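Local coordinates for protein tumor necrosis factor receptor superfamily member 11B (PDB 3URF) that acts as a soluble decoy receptor that captures the cytokine RANKL and so restrains osteoclast formation and activity, at residues B[69-74]-B[85-90]; B[100-105]-B[131-136]. One frame throughout, in Å; residues are numbered along the deposited sequence.

Overall arrangement
Both contacts lie along the rod of cysteine-rich repeats that forms the receptor part of osteoprotegerin, and each joins one repeat to the next. Interaction 1 pairs 69-74 of the second repeat with 85-90 at the start of the third; interaction 2 pairs 100-105, later in the third repeat, with 131-136 of the fourth. Their centres are 21 Å apart, and they follow each other in series along the chain. They meet directly through a salt bridge of 2.9 Å from Glu88 OE2 to Lys136 NZ. Within interaction 2, the side chain of Asn131 lies about 10 Å from the N-acetylglucosamine of the N-linked glycan at Asn157.

Interaction 1: B[69-74]-B[85-90]; sequences LQYVKQ and ECKEGR
One face of the Arg90 guanidinium carries Leu69 CD1, which sits over the centre of the group, 3.2 Å above its plane; the bend at chi3 (86°) turns the arginine's flat end across the leucine. Arg90 NE is hydrogen-bonded to Cys97 O, and polar side chains of another protein's chain pack on Leu69 and on Arg90. The Tyr71 ring has Cys86 O at its edge, near the ring plane, while Lys87 CG approaches obliquely. These contacts flank the antiparallel beta hairpin of strands 70-74 and 83-86, where the second cysteine-rich repeat runs into the third.

Tyr71 and Glu85 form a hydrogen-bonded pair: Tyr71 N reaches Glu85 O at 2.9 Å, and Glu85 N returns to Tyr71 O. Their side chains run alongside each other on one face of the sheet, with the ring and carboxylate planes 85° apart. Gln70 and Cys86 are the adjoining non-hydrogen-bonded pair, and their side chains diverge. Gln70 OE1 turns to Lys67 N, whereas Cys86 is tied by a disulfide to Cys97.

Past the strand, Lys87 N donates to Leu69 O at 3.2 Å, and its extended chain lies along the Leu69 backbone. At the other end the Lys73 chain, bent at chi3, crosses that of Glu85 and brings NZ to 3.0 Å from Glu85 OE1 in a salt bridge whose hydrogen bond is weak.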
ATOM      1  N   LEU B  69     -12.472  -9.302 -19.820  1.00 56.54           N
ATOM      2  CA  LEU B  69     -13.745  -9.392 -20.523  1.00 62.99           C
ATOM      3  C   LEU B  69     -13.971  -8.234 -21.482  1.00 60.93           C
ATOM      4  O   LEU B  69     -15.116  -7.861 -21.774  1.00 58.42           O
ATOM      5  CB  LEU B  69     -14.901  -9.516 -19.535  1.00 63.98           C
ATOM      6  CG  LEU B  69     -14.696 -10.759 -18.673  1.00 63.57           C
ATOM      7  CD1 LEU B  69     -15.975 -11.170 -17.987  1.00 60.54           C
ATOM      8  CD2 LEU B  69     -14.176 -11.878 -19.549  1.00 65.68           C
ATOM      9  N   GLN B  70     -12.871  -7.680 -21.978  1.00 51.31           N
ATOM     10  CA  GLN B  70     -12.937  -6.630 -22.970  1.00 61.07           C
ATOM     11  C   GLN B  70     -12.374  -7.087 -24.284  1.00 69.26           C
ATOM     12  O   GLN B  70     -11.536  -7.984 -24.332  1.00 73.37           O
ATOM     13  CB  GLN B  70     -12.139  -5.436 -22.517  1.00 63.97           C
ATOM     14  CG  GLN B  70     -12.893  -4.529 -21.616  1.00 59.78           C
ATOM     15  CD  GLN B  70     -12.151  -3.251 -21.413  1.00 60.06           C
ATOM     16  OE1 GLN B  70     -10.912  -3.213 -21.498  1.00 60.19           O
ATOM     17  NE2 GLN B  70     -12.892  -2.178 -21.160  1.00 53.84           N
ATOM     18  N   TYR B  71     -12.830  -6.445 -25.352  1.00 69.81           N
ATOM     19  CA  TYR B  71     -12.308  -6.716 -26.677  1.00 63.62           C
ATOM     20  C   TYR B  71     -11.892  -5.411 -27.368  1.00 67.93           C
ATOM     21  O   TYR B  71     -12.468  -4.343 -27.108  1.00 59.41           O
ATOM     22  CB  TYR B  71     -13.356  -7.449 -27.507  1.00 61.55           C
ATOM     23  CG  TYR B  71     -14.364  -6.517 -28.116  1.00 71.54           C
ATOM     24  CD1 TYR B  71     -15.547  -6.197 -27.446  1.00 69.67           C
ATOM     25  CD2 TYR B  71     -14.123  -5.932 -29.353  1.00 69.71           C
ATOM     26  CE1 TYR B  71     -16.470  -5.325 -28.007  1.00 70.89           C
ATOM     27  CE2 TYR B  71     -15.031  -5.058 -29.914  1.00 84.01           C
ATOM     28  CZ  TYR B  71     -16.204  -4.755 -29.242  1.00 82.62           C
ATOM     29  OH  TYR B  71     -17.105  -3.883 -29.822  1.00 86.47           O
ATOM     30  N   VAL B  72     -10.893  -5.500 -28.244  1.00 65.75           N
ATOM     31  CA  VAL B  72     -10.435  -4.337 -28.998  1.00 57.85           C
ATOM     32  C   VAL B  72     -11.390  -3.966 -30.115  1.00 66.17           C
ATOM     33  O   VAL B  72     -11.381  -4.580 -31.179  1.00 69.39           O
ATOM     34  CB  VAL B  72      -9.059  -4.559 -29.631  1.00 50.71           C
ATOM     35  CG1 VAL B  72      -8.505  -3.228 -30.148  1.00 58.31           C
ATOM     36  CG2 VAL B  72      -8.100  -5.170 -28.622  1.00 50.67           C
ATOM     37  N   LYS B  73     -12.214  -2.956 -29.870  1.00 71.91           N
ATOM     38  CA  LYS B  73     -13.130  -2.468 -30.887  1.00 78.99           C
ATOM     39  C   LYS B  73     -12.362  -1.758 -31.995  1.00 88.14           C
ATOM     40  O   LYS B  73     -12.562  -2.014 -33.188  1.00 87.91           O
ATOM     41  CB  LYS B  73     -14.133  -1.506 -30.268  1.00 70.85           C
ATOM     42  CG  LYS B  73     -14.795  -0.623 -31.283  1.00 81.98           C
ATOM     43  CD  LYS B  73     -15.613   0.467 -30.630  1.00 97.00           C
ATOM     44  CE  LYS B  73     -16.993  -0.025 -30.237  1.00 96.95           C
ATOM     45  NZ  LYS B  73     -17.857   1.110 -29.794  1.00 94.72           N
ATOM     46  N   GLN B  74     -11.486  -0.853 -31.585  1.00 84.78           N
ATOM     47  CA  GLN B  74     -10.663  -0.107 -32.513  1.00 73.28           C
ATOM     48  C   GLN B  74      -9.194  -0.368 -32.196  1.00 75.34           C
ATOM     49  O   GLN B  74      -8.708  -0.093 -31.096  1.00 74.14           O
ATOM     50  CB  GLN B  74     -10.994   1.383 -32.418  1.00 75.77           C
ATOM     51  CG  GLN B  74      -9.906   2.315 -32.923  1.00 88.54           C
ATOM     52  CD  GLN B  74      -9.826   2.383 -34.438  1.00100.96           C
ATOM     53  OE1 GLN B  74      -8.753   2.628 -34.999  1.00112.50           O
ATOM     54  NE2 GLN B  74     -10.962   2.184 -35.109  1.00 93.03           N
ATOM     55  N   GLU B  85     -13.663  -2.307 -25.231  1.00 72.60           N
ATOM     56  CA  GLU B  85     -15.023  -2.266 -24.728  1.00 77.49           C
ATOM     57  C   GLU B  85     -15.434  -3.559 -24.049  1.00 76.93           C
ATOM     58  O   GLU B  85     -14.944  -4.640 -24.388  1.00 80.05           O
ATOM     59  CB  GLU B  85     -15.997  -1.887 -25.839  1.00 86.23           C
ATOM     60  CG  GLU B  85     -15.857  -0.436 -26.263  1.00107.27           C
ATOM     61  CD  GLU B  85     -17.152   0.148 -26.791  1.00121.93           C
ATOM     62  OE1 GLU B  85     -17.978  -0.626 -27.326  1.00122.54           O
ATOM     63  OE2 GLU B  85     -17.344   1.378 -26.662  1.00124.09           O
ATOM     64  N   CYS B  86     -16.317  -3.431 -23.065  1.00 71.07           N
ATOM     65  CA  CYS B  86     -16.883  -4.597 -22.408  1.00 70.02           C
ATOM     66  C   CYS B  86     -17.776  -5.363 -23.367  1.00 70.13           C
ATOM     67  O   CYS B  86     -18.555  -4.770 -24.107  1.00 77.85           O
ATOM     68  CB  CYS B  86     -17.658  -4.193 -21.152  1.00 63.09           C
ATOM     69  SG  CYS B  86     -16.586  -3.754 -19.749  1.00 86.64           S
ATOM     70  N   LYS B  87     -17.645  -6.684 -23.350  1.00 67.92           N
ATOM     71  CA  LYS B  87     -18.455  -7.561 -24.188  1.00 66.55           C
ATOM     72  C   LYS B  87     -19.946  -7.446 -23.867  1.00 77.23           C
ATOM     73  O   LYS B  87     -20.326  -6.866 -22.843  1.00 76.35           O
ATOM     74  CB  LYS B  87     -17.974  -9.007 -24.039  1.00 71.46           C
ATOM     75  CG  LYS B  87     -16.545  -9.194 -24.551  1.00 85.65           C
ATOM     76  CD  LYS B  87     -15.898 -10.506 -24.108  1.00 91.19           C
ATOM     77  CE  LYS B  87     -14.390 -10.488 -24.428  1.00 91.60           C
ATOM     78  NZ  LYS B  87     -13.593 -11.541 -23.721  1.00 80.30           N
ATOM     79  N   GLU B  88     -20.783  -7.986 -24.757  1.00 81.74           N
ATOM     80  CA  GLU B  88     -22.238  -7.930 -24.600  1.00 73.07           C
ATOM     81  C   GLU B  88     -22.648  -8.315 -23.191  1.00 69.46           C
ATOM     82  O   GLU B  88     -22.113  -9.272 -22.595  1.00 66.72           O
ATOM     83  CB  GLU B  88     -22.947  -8.858 -25.599  1.00 86.15           C
ATOM     84  CG  GLU B  88     -24.340  -8.372 -26.093  1.00129.09           C
ATOM     85  CD  GLU B  88     -25.519  -8.714 -25.162  1.00118.30           C
ATOM     86  OE1 GLU B  88     -25.420  -9.661 -24.343  1.00 97.81           O
ATOM     87  OE2 GLU B  88     -26.562  -8.027 -25.267  1.00117.04           O
ATOM     88  N   GLY B  89     -23.607  -7.564 -22.665  1.00 60.18           N
ATOM     89  CA  GLY B  89     -24.146  -7.848 -21.353  1.00 59.64           C
ATOM     90  C   GLY B  89     -23.377  -7.171 -20.239  1.00 63.19           C
ATOM     91  O   GLY B  89     -23.871  -7.107 -19.118  1.00 68.00           O
ATOM     92  N   ARG B  90     -22.182  -6.658 -20.534  1.00 57.69           N
ATOM     93  CA  ARG B  90     -21.354  -6.089 -19.477  1.00 65.88           C
ATOM     94  C   ARG B  90     -20.927  -4.640 -19.696  1.00 66.45           C
ATOM     95  O   ARG B  90     -20.676  -4.199 -20.819  1.00 67.94           O
ATOM     96  CB  ARG B  90     -20.140  -6.978 -19.215  1.00 65.97           C
ATOM     97  CG  ARG B  90     -20.457  -8.461 -19.304  1.00 64.30           C
ATOM     98  CD  ARG B  90     -19.230  -9.316 -19.037  1.00 51.34           C
ATOM     99  NE  ARG B  90     -19.101  -9.528 -17.609  1.00 67.94           N
ATOM    100  CZ  ARG B  90     -19.111 -10.714 -17.018  1.00 75.72           C
ATOM    101  NH1 ARG B  90     -19.211 -11.819 -17.747  1.00 66.70           N
ATOM    102  NH2 ARG B  90     -19.006 -10.785 -15.696  1.00 76.54           N
TER

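Interaction 2: B[100-105]-B[131-136]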
ATOM      1  N   HIS B 100     -24.595  -6.526 -16.861  1.00 76.95           N
ATOM      2  CA  HIS B 100     -25.712  -5.615 -16.670  1.00 63.52           C
ATOM      3  C   HIS B 100     -26.686  -6.174 -15.647  1.00 66.58           C
ATOM      4  O   HIS B 100     -26.938  -7.392 -15.595  1.00 64.52           O
ATOM      5  CB  HIS B 100     -26.458  -5.416 -17.990  1.00 63.00           C
ATOM      6  CG  HIS B 100     -25.707  -4.611 -19.001  1.00 75.29           C
ATOM      7  ND1 HIS B 100     -25.120  -3.399 -18.702  1.00 79.82           N
ATOM      8  CD2 HIS B 100     -25.462  -4.832 -20.314  1.00 66.34           C
ATOM      9  CE1 HIS B 100     -24.532  -2.917 -19.784  1.00 68.40           C
ATOM     10  NE2 HIS B 100     -24.721  -3.770 -20.774  1.00 59.36           N
ATOM     11  N   ARG B 101     -27.233  -5.272 -14.838  1.00 67.62           N
ATOM     12  CA  ARG B 101     -28.324  -5.588 -13.925  1.00 82.54           C
ATOM     13  C   ARG B 101     -29.492  -6.260 -14.644  1.00 91.19           C
ATOM     14  O   ARG B 101     -29.880  -5.858 -15.740  1.00 86.78           O
ATOM     15  CB  ARG B 101     -28.818  -4.304 -13.251  1.00 85.12           C
ATOM     16  CG  ARG B 101     -29.950  -4.509 -12.258  1.00 97.11           C
ATOM     17  CD  ARG B 101     -30.287  -3.206 -11.543  1.00105.66           C
ATOM     18  NE  ARG B 101     -29.662  -2.053 -12.190  1.00101.18           N
ATOM     19  CZ  ARG B 101     -28.671  -1.340 -11.661  1.00 93.41           C
ATOM     20  NH1 ARG B 101     -28.185  -1.652 -10.463  1.00 85.20           N
ATOM     21  NH2 ARG B 101     -28.169  -0.305 -12.327  1.00 89.73           N
ATOM     22  N   SER B 102     -30.050  -7.292 -14.029  1.00 98.51           N
ATOM     23  CA  SER B 102     -31.284  -7.875 -14.533  1.00 99.65           C
ATOM     24  C   SER B 102     -32.458  -7.121 -13.928  1.00101.79           C
ATOM     25  O   SER B 102     -32.515  -6.912 -12.719  1.00106.65           O
ATOM     26  CB  SER B 102     -31.365  -9.360 -14.177  1.00 97.36           C
ATOM     27  OG  SER B 102     -31.231 -10.161 -15.336  1.00 99.69           O
ATOM     28  N   CYS B 103     -33.386  -6.680 -14.766  1.00105.05           N
ATOM     29  CA  CYS B 103     -34.584  -6.025 -14.258  1.00100.98           C
ATOM     30  C   CYS B 103     -35.579  -7.090 -13.810  1.00100.26           C
ATOM     31  O   CYS B 103     -36.027  -7.908 -14.619  1.00 96.96           O
ATOM     32  CB  CYS B 103     -35.193  -5.113 -15.317  1.00 91.86           C
ATOM     33  SG  CYS B 103     -35.681  -3.512 -14.689  1.00171.33           S
ATOM     34  N   PRO B 104     -35.911  -7.090 -12.512  1.00101.22           N
ATOM     35  CA  PRO B 104     -36.712  -8.135 -11.866  1.00105.55           C
ATOM     36  C   PRO B 104     -38.009  -8.419 -12.616  1.00117.74           C
ATOM     37  O   PRO B 104     -38.502  -7.562 -13.361  1.00115.84           O
ATOM     38  CB  PRO B 104     -37.024  -7.538 -10.492  1.00107.13           C
ATOM     39  CG  PRO B 104     -35.924  -6.567 -10.242  1.00108.32           C
ATOM     40  CD  PRO B 104     -35.564  -6.001 -11.582  1.00104.81           C
ATOM     41  N   PRO B 105     -38.566  -9.621 -12.420  1.00118.79           N
ATOM     42  CA  PRO B 105     -39.829  -9.951 -13.085  1.00111.09           C
ATOM     43  C   PRO B 105     -40.880  -8.890 -12.805  1.00107.63           C
ATOM     44  O   PRO B 105     -41.979  -8.979 -13.341  1.00113.45           O
ATOM     45  CB  PRO B 105     -40.229 -11.284 -12.443  1.00109.58           C
ATOM     46  CG  PRO B 105     -38.930 -11.895 -12.005  1.00115.98           C
ATOM     47  CD  PRO B 105     -38.057 -10.730 -11.591  1.00117.31           C
ATOM     48  N   ASN B 131     -43.488  -9.357 -17.514  1.00102.74           N
ATOM     49  CA  ASN B 131     -43.601 -10.723 -16.993  1.00110.09           C
ATOM     50  C   ASN B 131     -42.262 -11.422 -16.684  1.00122.57           C
ATOM     51  O   ASN B 131     -42.246 -12.565 -16.223  1.00124.72           O
ATOM     52  CB  ASN B 131     -44.477 -11.600 -17.915  1.00107.24           C
ATOM     53  CG  ASN B 131     -43.900 -11.755 -19.325  1.00112.84           C
ATOM     54  OD1 ASN B 131     -42.684 -11.693 -19.523  1.00123.47           O
ATOM     55  ND2 ASN B 131     -44.778 -11.969 -20.310  1.00101.46           N
ATOM     56  N   GLU B 132     -41.142 -10.737 -16.913  1.00123.99           N
ATOM     57  CA  GLU B 132     -39.841 -11.406 -16.863  1.00115.22           C
ATOM     58  C   GLU B 132     -38.715 -10.641 -16.180  1.00105.37           C
ATOM     59  O   GLU B 132     -38.826  -9.448 -15.879  1.00 92.61           O
ATOM     60  CB  GLU B 132     -39.390 -11.745 -18.277  1.00112.50           C
ATOM     61  CG  GLU B 132     -39.302 -10.529 -19.172  1.00111.56           C
ATOM     62  CD  GLU B 132     -38.991 -10.897 -20.601  1.00121.03           C
ATOM     63  OE1 GLU B 132     -39.157 -10.033 -21.491  1.00114.86           O
ATOM     64  OE2 GLU B 132     -38.586 -12.060 -20.826  1.00129.14           O
ATOM     65  N   THR B 133     -37.623 -11.362 -15.940  1.00106.17           N
ATOM     66  CA  THR B 133     -36.377 -10.758 -15.497  1.00104.39           C
ATOM     67  C   THR B 133     -35.503 -10.618 -16.727  1.00100.47           C
ATOM     68  O   THR B 133     -34.991 -11.610 -17.251  1.00 97.69           O
ATOM     69  CB  THR B 133     -35.641 -11.631 -14.468  1.00 97.93           C
ATOM     70  OG1 THR B 133     -36.539 -12.605 -13.929  1.00104.49           O
ATOM     71  CG2 THR B 133     -35.089 -10.770 -13.338  1.00 91.14           C
ATOM     72  N   SER B 134     -35.360  -9.385 -17.200  1.00 94.57           N
ATOM     73  CA  SER B 134     -34.576  -9.107 -18.391  1.00 95.11           C
ATOM     74  C   SER B 134     -33.674  -7.916 -18.148  1.00 99.57           C
ATOM     75  O   SER B 134     -34.042  -6.990 -17.434  1.00109.94           O
ATOM     76  CB  SER B 134     -35.490  -8.821 -19.579  1.00 96.55           C
ATOM     77  OG  SER B 134     -34.754  -8.301 -20.675  1.00100.28           O
ATOM     78  N   SER B 135     -32.486  -7.936 -18.730  1.00 91.41           N
ATOM     79  CA  SER B 135     -31.610  -6.789 -18.607  1.00 81.77           C
ATOM     80  C   SER B 135     -31.887  -5.836 -19.762  1.00 79.39           C
ATOM     81  O   SER B 135     -31.354  -4.727 -19.798  1.00 85.06           O
ATOM     82  CB  SER B 135     -30.130  -7.220 -18.563  1.00 79.67           C
ATOM     83  OG  SER B 135     -29.587  -7.449 -19.858  1.00 76.55           O
ATOM     84  N   LYS B 136     -32.737  -6.262 -20.696  1.00 74.27           N
ATOM     85  CA  LYS B 136     -32.972  -5.483 -21.913  1.00 81.95           C
ATOM     86  C   LYS B 136     -34.404  -4.972 -22.079  1.00 86.05           C
ATOM     87  O   LYS B 136     -34.622  -3.895 -22.643  1.00 81.02           O
ATOM     88  CB  LYS B 136     -32.579  -6.293 -23.152  1.00 87.21           C
ATOM     89  CG  LYS B 136     -31.369  -7.188 -22.945  1.00 98.04           C
ATOM     90  CD  LYS B 136     -30.696  -7.543 -24.267  1.00106.11           C
ATOM     91  CE  LYS B 136     -30.125  -6.301 -24.938  1.00107.41           C
ATOM     92  NZ  LYS B 136     -29.019  -6.629 -25.885  1.00109.92           N
TER
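His100 opens the contact with its CB against Ser135 CB, 4.1 Å away, where two irregular loops run antiparallel and join the third cysteine-rich repeat to the fourth through a single beta bridge. The next residue, Arg101, contributes its carbonyl: O lies against Ser135 CB, while the guanidinium leads away to Thr119 O. Ser102 brings its CA to 4.2 Å from Ser135 CA and rests CB near the Thr133 methyl, CG2.

Cys103, disulfide-bonded to Cys121, forms the bridge with Ser134. Its N donates to Ser134 O at 2.8 Å, coming from above the carbonyl plane, 54° out of it. The return bond, Ser134 N to Cys103 O, is 3.0 Å long and bent, with an angle of 137° at the hydrogen. The same Cys103 O also receives a CA-H...O contact from Thr133. The hydroxyl of Ser134 takes no part in the bridge; OG accepts from Lys136 N in an ST turn and is also hydrogen-bonded to Ala137 N.

Pro104 sets its CA against Thr133 CG2. Pro105 then lies beside the threonine, both side chains pointing the same way, and its CA makes a CA-H...O contact to Glu132 O at 3.0 Å.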